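Local structure of probable transcriptional repressor protein (Mycobacterium tuberculosis, 4FX0) at residues Ser29-Thr34 against Arg102-Lys107; Leu81-Ala86 against Glu96-Gly101. The protein is a MarR-family, redox-dependent transcription regulator (MosR) that probably binds DNA through a winged helix-turn-helix and represses transcription. All blocks are in the same frame, centred on the assembly; numbering follows the deposited sequence.

Contact 1: residues Ser29-Thr34 against Arg102-Lys107; sequences SGLTNT and RAALQK
Leu31 and Ser29, in the connection between helices 7-26 and 33-45, pack on one turn of helix 99-119, centred on Ala104. The CB of Leu31 points toward that helix, and chi1 (-62°) sets CG anti to the carbonyl carbon, beside the backbone N. CG comes within 4.3 Å of Ala104 CB. Beyond it, CD1 lies 4.1 Å from the same Ala104 CB and 3.9 Å from Ala104 O, so this methyl meets both the alanine side chain and the helix backbone. The other methyl, CD2, stands 4.2 Å from Ala104 CB. Ala104 CB also meets Ser29 O at 4.0 Å. Ser29 covers the next part of the turn: its CB sits 3.8 Å from Ala104 O and 4.2 Å from Lys107 CG, touching the root of the lysine chain. The serine hydroxyl turns back on its own backbone, between N and the carbonyl carbon (chi1 68°), where OG hydrogen-bonds Leu26 O. Ala108 and Leu111 continue the surface under Ser29. Between these segments the contact therefore rests on van der Waals packing around a small alanine, while the serine hydroxyl is satisfied by Leu26 O at the end of helix 7-26.

Contact 2: residues Leu81-Ala86 against Glu96-Gly101; sequences LVRVMA and ELTAKG
Leu81 O is gripped from the far segment by the N-cap residue and the first turn of helix 99-119. Thr98 N donates to Leu81 O over 3.1 Å, from above the carbonyl plane, and Gly101 CA adds a CH...O contact to that oxygen at 3.3 Å. The capping Thr98 OG1 accepts from Gly101 N at 3.1 Å and is also hydrogen-bonded to Gly80 O. Then come antiparallel pairs, Arg83 and Glu96 hydrogen-bonded, Val82 and Leu97 non-hydrogen-bonded. On the Arg83 side of the sheet, the arginine chain bends at chi3 (51°), which places NE, and Glu96 CB lies over one face of the guanidinium. Arg83 NH2 makes a salt bridge to Glu96 OE1, met from above the carboxylate plane, the two planes standing 73° apart; Glu96 OE2 goes to Gly50 N. On the opposite face Val82 CG1 lies 4.2 Å from Leu97 CD2, and both residues pack on Leu39. This is the base of the beta hairpin that forms the wing: an ion pair on the face of Arg83 and Glu96, apolar packing on that of Val82 and Leu97, and one backbone bond, Thr98 N to Leu81 O, with the Thr98 hydroxyl tying it to the helix start.

How the contacts relate
Going from the N terminus, helix 7-26 ends and the chain passes through 29-34 into helix 33-45; contact 1 closes a long loop here, bringing back residues 102-107 after 67 intervening residues. Inside that loop lie most of helix 33-45, strand 51-53, helices 55-62 and 66-78, and the hairpin 82-86/93-97. Contact 2 closes a much shorter loop, nested within the first, and the two do not cross. Both end on helix 99-119, contact 2 at its start and contact 1 a turn later, with centres about 13 Å apart. They meet where Leu31 CD2 packs on Leu81 CD1 at 3.7 Å. One helix thus links the wing to the junction between helices 7-26 and 33-45.

Contact 1: residues Ser29-Thr34 against Arg102-Lys107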
ATOM      1  N   SER B  29      13.289 -10.587 -13.407  1.00 60.70           N
ATOM      2  CA  SER B  29      13.650  -9.327 -14.050  1.00 54.28           C
ATOM      3  C   SER B  29      14.513  -8.459 -13.141  1.00 61.57           C
ATOM      4  O   SER B  29      14.999  -7.408 -13.553  1.00 70.68           O
ATOM      5  CB  SER B  29      12.399  -8.557 -14.470  1.00 54.24           C
ATOM      6  OG  SER B  29      11.681  -8.101 -13.336  1.00 53.75           O
ATOM      7  N   GLY B  30      14.695  -8.902 -11.901  1.00 69.59           N
ATOM      8  CA  GLY B  30      15.495  -8.169 -10.938  1.00 59.21           C
ATOM      9  C   GLY B  30      14.854  -6.863 -10.505  1.00 59.15           C
ATOM     10  O   GLY B  30      15.547  -5.909 -10.150  1.00 61.54           O
ATOM     11  N   LEU B  31      13.525  -6.820 -10.530  1.00 55.45           N
ATOM     12  CA  LEU B  31      12.793  -5.614 -10.160  1.00 50.12           C
ATOM     13  C   LEU B  31      11.815  -5.860  -9.019  1.00 52.50           C
ATOM     14  O   LEU B  31      11.211  -6.928  -8.926  1.00 56.45           O
ATOM     15  CB  LEU B  31      12.025  -5.066 -11.363  1.00 39.37           C
ATOM     16  CG  LEU B  31      12.853  -4.634 -12.572  1.00 50.24           C
ATOM     17  CD1 LEU B  31      11.948  -4.024 -13.626  1.00 53.57           C
ATOM     18  CD2 LEU B  31      13.929  -3.650 -12.149  1.00 48.22           C
ATOM     19  N   THR B  32      11.666  -4.866  -8.151  1.00 52.49           N
ATOM     20  CA  THR B  32      10.611  -4.888  -7.148  1.00 56.29           C
ATOM     21  C   THR B  32       9.377  -4.226  -7.748  1.00 52.82           C
ATOM     22  O   THR B  32       9.484  -3.469  -8.715  1.00 56.85           O
ATOM     23  CB  THR B  32      11.028  -4.153  -5.860  1.00 60.27           C
ATOM     24  OG1 THR B  32      11.159  -2.751  -6.123  1.00 66.20           O
ATOM     25  CG2 THR B  32      12.352  -4.696  -5.345  1.00 44.40           C
ATOM     26  N   ASN B  33       8.206  -4.517  -7.188  1.00 47.83           N
ATOM     27  CA  ASN B  33       6.964  -3.972  -7.728  1.00 53.07           C
ATOM     28  C   ASN B  33       6.997  -2.448  -7.822  1.00 51.81           C
ATOM     29  O   ASN B  33       6.551  -1.871  -8.814  1.00 47.53           O
ATOM     30  CB  ASN B  33       5.750  -4.447  -6.919  1.00 62.99           C
ATOM     31  CG  ASN B  33       5.709  -3.864  -5.519  1.00 65.64           C
ATOM     32  OD1 ASN B  33       5.115  -2.810  -5.290  1.00 66.21           O
ATOM     33  ND2 ASN B  33       6.332  -4.554  -4.571  1.00 67.09           N
ATOM     34  N   THR B  34       7.543  -1.802  -6.796  1.00 53.03           N
ATOM     35  CA  THR B  34       7.668  -0.350  -6.799  1.00 55.88           C
ATOM     36  C   THR B  34       8.654   0.107  -7.872  1.00 44.16           C
ATOM     37  O   THR B  34       8.390   1.065  -8.597  1.00 47.66           O
ATOM     38  CB  THR B  34       8.120   0.187  -5.429  1.00 62.11           C
ATOM     39  OG1 THR B  34       9.440  -0.289  -5.137  1.00 72.34           O
ATOM     40  CG2 THR B  34       7.164  -0.272  -4.336  1.00 38.58           C
ATOM     41  N   ARG B 102      15.306  -0.207 -19.892  1.00 48.12           N
ATOM     42  CA  ARG B 102      14.348  -0.640 -20.900  1.00 40.95           C
ATOM     43  C   ARG B 102      14.319  -2.160 -20.995  1.00 50.36           C
ATOM     44  O   ARG B 102      13.255  -2.768 -21.125  1.00 44.72           O
ATOM     45  CB  ARG B 102      14.706  -0.039 -22.257  1.00 38.88           C
ATOM     46  CG  ARG B 102      13.712   0.985 -22.771  1.00 55.92           C
ATOM     47  CD  ARG B 102      14.288   1.753 -23.945  1.00 63.76           C
ATOM     48  NE  ARG B 102      14.854   3.034 -23.535  1.00 76.16           N
ATOM     49  CZ  ARG B 102      14.204   4.191 -23.613  1.00 78.17           C
ATOM     50  NH1 ARG B 102      12.967   4.225 -24.089  1.00 82.04           N
ATOM     51  NH2 ARG B 102      14.789   5.314 -23.216  1.00 61.70           N
ATOM     52  N   ALA B 103      15.498  -2.769 -20.928  1.00 41.16           N
ATOM     53  CA  ALA B 103      15.611  -4.221 -20.966  1.00 46.74           C
ATOM     54  C   ALA B 103      14.869  -4.859 -19.794  1.00 45.82           C
ATOM     55  O   ALA B 103      13.983  -5.692 -19.990  1.00 44.38           O
ATOM     56  CB  ALA B 103      17.074  -4.640 -20.965  1.00 35.12           C
ATOM     57  N   ALA B 104      15.230  -4.462 -18.577  1.00 42.55           N
ATOM     58  CA  ALA B 104      14.603  -5.007 -17.377  1.00 42.62           C
ATOM     59  C   ALA B 104      13.086  -4.845 -17.419  1.00 51.90           C
ATOM     60  O   ALA B 104      12.345  -5.771 -17.090  1.00 58.48           O
ATOM     61  CB  ALA B 104      15.174  -4.349 -16.129  1.00 37.26           C
ATOM     62  N   LEU B 105      12.629  -3.665 -17.823  1.00 46.43           N
ATOM     63  CA  LEU B 105      11.200  -3.410 -17.937  1.00 44.75           C
ATOM     64  C   LEU B 105      10.571  -4.368 -18.943  1.00 49.68           C
ATOM     65  O   LEU B 105       9.583  -5.038 -18.644  1.00 63.67           O
ATOM     66  CB  LEU B 105      10.941  -1.960 -18.349  1.00 35.47           C
ATOM     67  CG  LEU B 105       9.475  -1.563 -18.528  1.00 37.04           C
ATOM     68  CD1 LEU B 105       8.682  -1.854 -17.263  1.00 40.31           C
ATOM     69  CD2 LEU B 105       9.360  -0.097 -18.912  1.00 33.53           C
ATOM     70  N   GLN B 106      11.157  -4.429 -20.135  1.00 62.72           N
ATOM     71  CA  GLN B 106      10.677  -5.316 -21.188  1.00 64.24           C
ATOM     72  C   GLN B 106      10.572  -6.749 -20.676  1.00 58.23           C
ATOM     73  O   GLN B 106       9.602  -7.453 -20.959  1.00 48.26           O
ATOM     74  CB  GLN B 106      11.615  -5.258 -22.395  1.00 63.97           C
ATOM     75  CG  GLN B 106      11.071  -5.922 -23.651  1.00 65.01           C
ATOM     76  CD  GLN B 106      12.079  -5.934 -24.786  1.00 82.24           C
ATOM     77  OE1 GLN B 106      12.696  -6.962 -25.070  1.00 67.28           O
ATOM     78  NE2 GLN B 106      12.253  -4.791 -25.441  1.00 99.88           N
ATOM     79  N   LYS B 107      11.578  -7.169 -19.915  1.00 54.07           N
ATOM     80  CA  LYS B 107      11.619  -8.519 -19.364  1.00 53.23           C
ATOM     81  C   LYS B 107      10.594  -8.710 -18.250  1.00 54.97           C
ATOM     82  O   LYS B 107      10.034  -9.795 -18.089  1.00 62.97           O
ATOM     83  CB  LYS B 107      13.025  -8.831 -18.843  1.00 57.94           C
ATOM     84  CG  LYS B 107      13.180 -10.225 -18.259  1.00 64.89           C
ATOM     85  CD  LYS B 107      14.646 -10.559 -18.033  1.00 77.12           C
ATOM     86  CE  LYS B 107      14.823 -12.004 -17.597  1.00 83.53           C
ATOM     87  NZ  LYS B 107      16.260 -12.389 -17.538  1.00 93.17           N
TER

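Contact 2: residues Leu81-Ala86 against Glu96-Gly101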
ATOM      1  N   LEU B  81      19.733   1.417 -14.214  1.00 45.06           N
ATOM      2  CA  LEU B  81      18.421   1.261 -14.826  1.00 42.85           C
ATOM      3  C   LEU B  81      17.889   2.622 -15.240  1.00 57.65           C
ATOM      4  O   LEU B  81      17.216   2.760 -16.263  1.00 51.79           O
ATOM      5  CB  LEU B  81      17.450   0.604 -13.848  1.00 41.18           C
ATOM      6  CG  LEU B  81      17.887  -0.736 -13.260  1.00 52.32           C
ATOM      7  CD1 LEU B  81      16.767  -1.323 -12.417  1.00 55.93           C
ATOM      8  CD2 LEU B  81      18.294  -1.700 -14.364  1.00 59.53           C
ATOM      9  N   VAL B  82      18.200   3.629 -14.432  1.00 62.57           N
ATOM     10  CA  VAL B  82      17.765   4.991 -14.696  1.00 53.36           C
ATOM     11  C   VAL B  82      18.938   5.956 -14.589  1.00 53.78           C
ATOM     12  O   VAL B  82      19.898   5.705 -13.861  1.00 57.14           O
ATOM     13  CB  VAL B  82      16.662   5.429 -13.715  1.00 45.53           C
ATOM     14  CG1 VAL B  82      15.424   4.565 -13.894  1.00 41.90           C
ATOM     15  CG2 VAL B  82      17.165   5.355 -12.282  1.00 46.38           C
ATOM     16  N   ARG B  83      18.855   7.057 -15.325  1.00 64.38           N
ATOM     17  CA  ARG B  83      19.885   8.082 -15.287  1.00 73.54           C
ATOM     18  C   ARG B  83      19.262   9.371 -14.765  1.00 72.33           C
ATOM     19  O   ARG B  83      18.359   9.929 -15.388  1.00 66.24           O
ATOM     20  CB  ARG B  83      20.483   8.283 -16.682  1.00 87.44           C
ATOM     21  CG  ARG B  83      21.801   9.040 -16.709  1.00101.28           C
ATOM     22  CD  ARG B  83      22.444   8.982 -18.089  1.00112.20           C
ATOM     23  NE  ARG B  83      21.513   9.368 -19.147  1.00124.46           N
ATOM     24  CZ  ARG B  83      20.881   8.508 -19.940  1.00134.35           C
ATOM     25  NH1 ARG B  83      21.083   7.205 -19.806  1.00136.61           N
ATOM     26  NH2 ARG B  83      20.051   8.953 -20.874  1.00137.10           N
ATOM     27  N   VAL B  84      19.735   9.830 -13.609  1.00 82.11           N
ATOM     28  CA  VAL B  84      19.134  10.984 -12.950  1.00 83.67           C
ATOM     29  C   VAL B  84      20.095  12.158 -12.802  1.00 90.13           C
ATOM     30  O   VAL B  84      21.057  12.100 -12.036  1.00 97.03           O
ATOM     31  CB  VAL B  84      18.580  10.615 -11.560  1.00 77.79           C
ATOM     32  CG1 VAL B  84      18.038  11.854 -10.861  1.00 71.80           C
ATOM     33  CG2 VAL B  84      17.502   9.552 -11.688  1.00 79.08           C
ATOM     34  N   MET B  85      19.814  13.223 -13.542  1.00 96.41           N
ATOM     35  CA  MET B  85      20.569  14.461 -13.446  1.00 96.71           C
ATOM     36  C   MET B  85      19.629  15.563 -12.974  1.00 84.26           C
ATOM     37  O   MET B  85      18.443  15.318 -12.762  1.00 81.96           O
ATOM     38  CB  MET B  85      21.157  14.818 -14.808  1.00 95.55           C
ATOM     39  CG  MET B  85      22.010  13.716 -15.406  1.00 95.30           C
ATOM     40  SD  MET B  85      23.562  13.534 -14.515  1.00140.54           S
ATOM     41  CE  MET B  85      24.234  15.178 -14.730  1.00122.14           C
ATOM     42  N   ALA B  86      20.153  16.771 -12.808  1.00 85.72           N
ATOM     43  CA  ALA B  86      19.321  17.901 -12.409  1.00 77.91           C
ATOM     44  C   ALA B  86      18.476  18.380 -13.586  1.00 78.57           C
ATOM     45  O   ALA B  86      18.814  18.132 -14.743  1.00 90.02           O
ATOM     46  CB  ALA B  86      20.178  19.031 -11.865  1.00 65.88           C
ATOM     47  N   GLU B  96      15.889   9.676 -16.694  1.00 69.20           N
ATOM     48  CA  GLU B  96      15.873   9.014 -17.995  1.00 74.86           C
ATOM     49  C   GLU B  96      16.020   7.503 -17.873  1.00 68.26           C
ATOM     50  O   GLU B  96      16.656   7.003 -16.945  1.00 59.55           O
ATOM     51  CB  GLU B  96      16.987   9.563 -18.890  1.00 84.57           C
ATOM     52  CG  GLU B  96      16.717  10.949 -19.442  1.00 99.49           C
ATOM     53  CD  GLU B  96      17.858  11.474 -20.290  1.00107.18           C
ATOM     54  OE1 GLU B  96      19.026  11.168 -19.969  1.00101.30           O
ATOM     55  OE2 GLU B  96      17.587  12.190 -21.278  1.00114.20           O
ATOM     56  N   LEU B  97      15.427   6.780 -18.818  1.00 62.30           N
ATOM     57  CA  LEU B  97      15.597   5.336 -18.888  1.00 60.20           C
ATOM     58  C   LEU B  97      16.888   4.986 -19.611  1.00 59.33           C
ATOM     59  O   LEU B  97      17.163   5.497 -20.697  1.00 55.20           O
ATOM     60  CB  LEU B  97      14.420   4.679 -19.611  1.00 65.99           C
ATOM     61  CG  LEU B  97      13.203   4.281 -18.779  1.00 58.94           C
ATOM     62  CD1 LEU B  97      12.264   3.434 -19.619  1.00 56.39           C
ATOM     63  CD2 LEU B  97      13.633   3.523 -17.535  1.00 49.38           C
ATOM     64  N   THR B  98      17.680   4.116 -18.999  1.00 63.14           N
ATOM     65  CA  THR B  98      18.859   3.580 -19.657  1.00 59.29           C
ATOM     66  C   THR B  98      18.456   2.348 -20.452  1.00 68.38           C
ATOM     67  O   THR B  98      17.429   1.726 -20.166  1.00 62.82           O
ATOM     68  CB  THR B  98      19.946   3.194 -18.645  1.00 55.59           C
ATOM     69  OG1 THR B  98      19.446   2.172 -17.774  1.00 62.17           O
ATOM     70  CG2 THR B  98      20.357   4.403 -17.822  1.00 49.82           C
ATOM     71  N   ALA B  99      19.259   2.005 -21.452  1.00 60.01           N
ATOM     72  CA  ALA B  99      19.007   0.824 -22.270  1.00 59.94           C
ATOM     73  C   ALA B  99      18.781  -0.398 -21.388  1.00 51.82           C
ATOM     74  O   ALA B  99      17.922  -1.233 -21.673  1.00 63.12           O
ATOM     75  CB  ALA B  99      20.168   0.584 -23.223  1.00 52.30           C
ATOM     76  N   LYS B 100      19.556  -0.492 -20.312  1.00 38.31           N
ATOM     77  CA  LYS B 100      19.424  -1.588 -19.362  1.00 39.77           C
ATOM     78  C   LYS B 100      18.070  -1.534 -18.663  1.00 47.60           C
ATOM     79  O   LYS B 100      17.429  -2.563 -18.448  1.00 48.12           O
ATOM     80  CB  LYS B 100      20.552  -1.540 -18.330  1.00 41.81           C
ATOM     81  CG  LYS B 100      20.456  -2.606 -17.253  1.00 40.53           C
ATOM     82  CD  LYS B 100      21.681  -2.592 -16.353  1.00 39.08           C
ATOM     83  CE  LYS B 100      21.581  -3.659 -15.277  1.00 43.97           C
ATOM     84  NZ  LYS B 100      22.826  -3.751 -14.468  1.00 56.31           N
ATOM     85  N   GLY B 101      17.642  -0.326 -18.309  1.00 41.81           N
ATOM     86  CA  GLY B 101      16.336  -0.130 -17.710  1.00 44.45           C
ATOM     87  C   GLY B 101      15.240  -0.627 -18.632  1.00 52.16           C
ATOM     88  O   GLY B 101      14.357  -1.378 -18.218  1.00 49.93           O
TER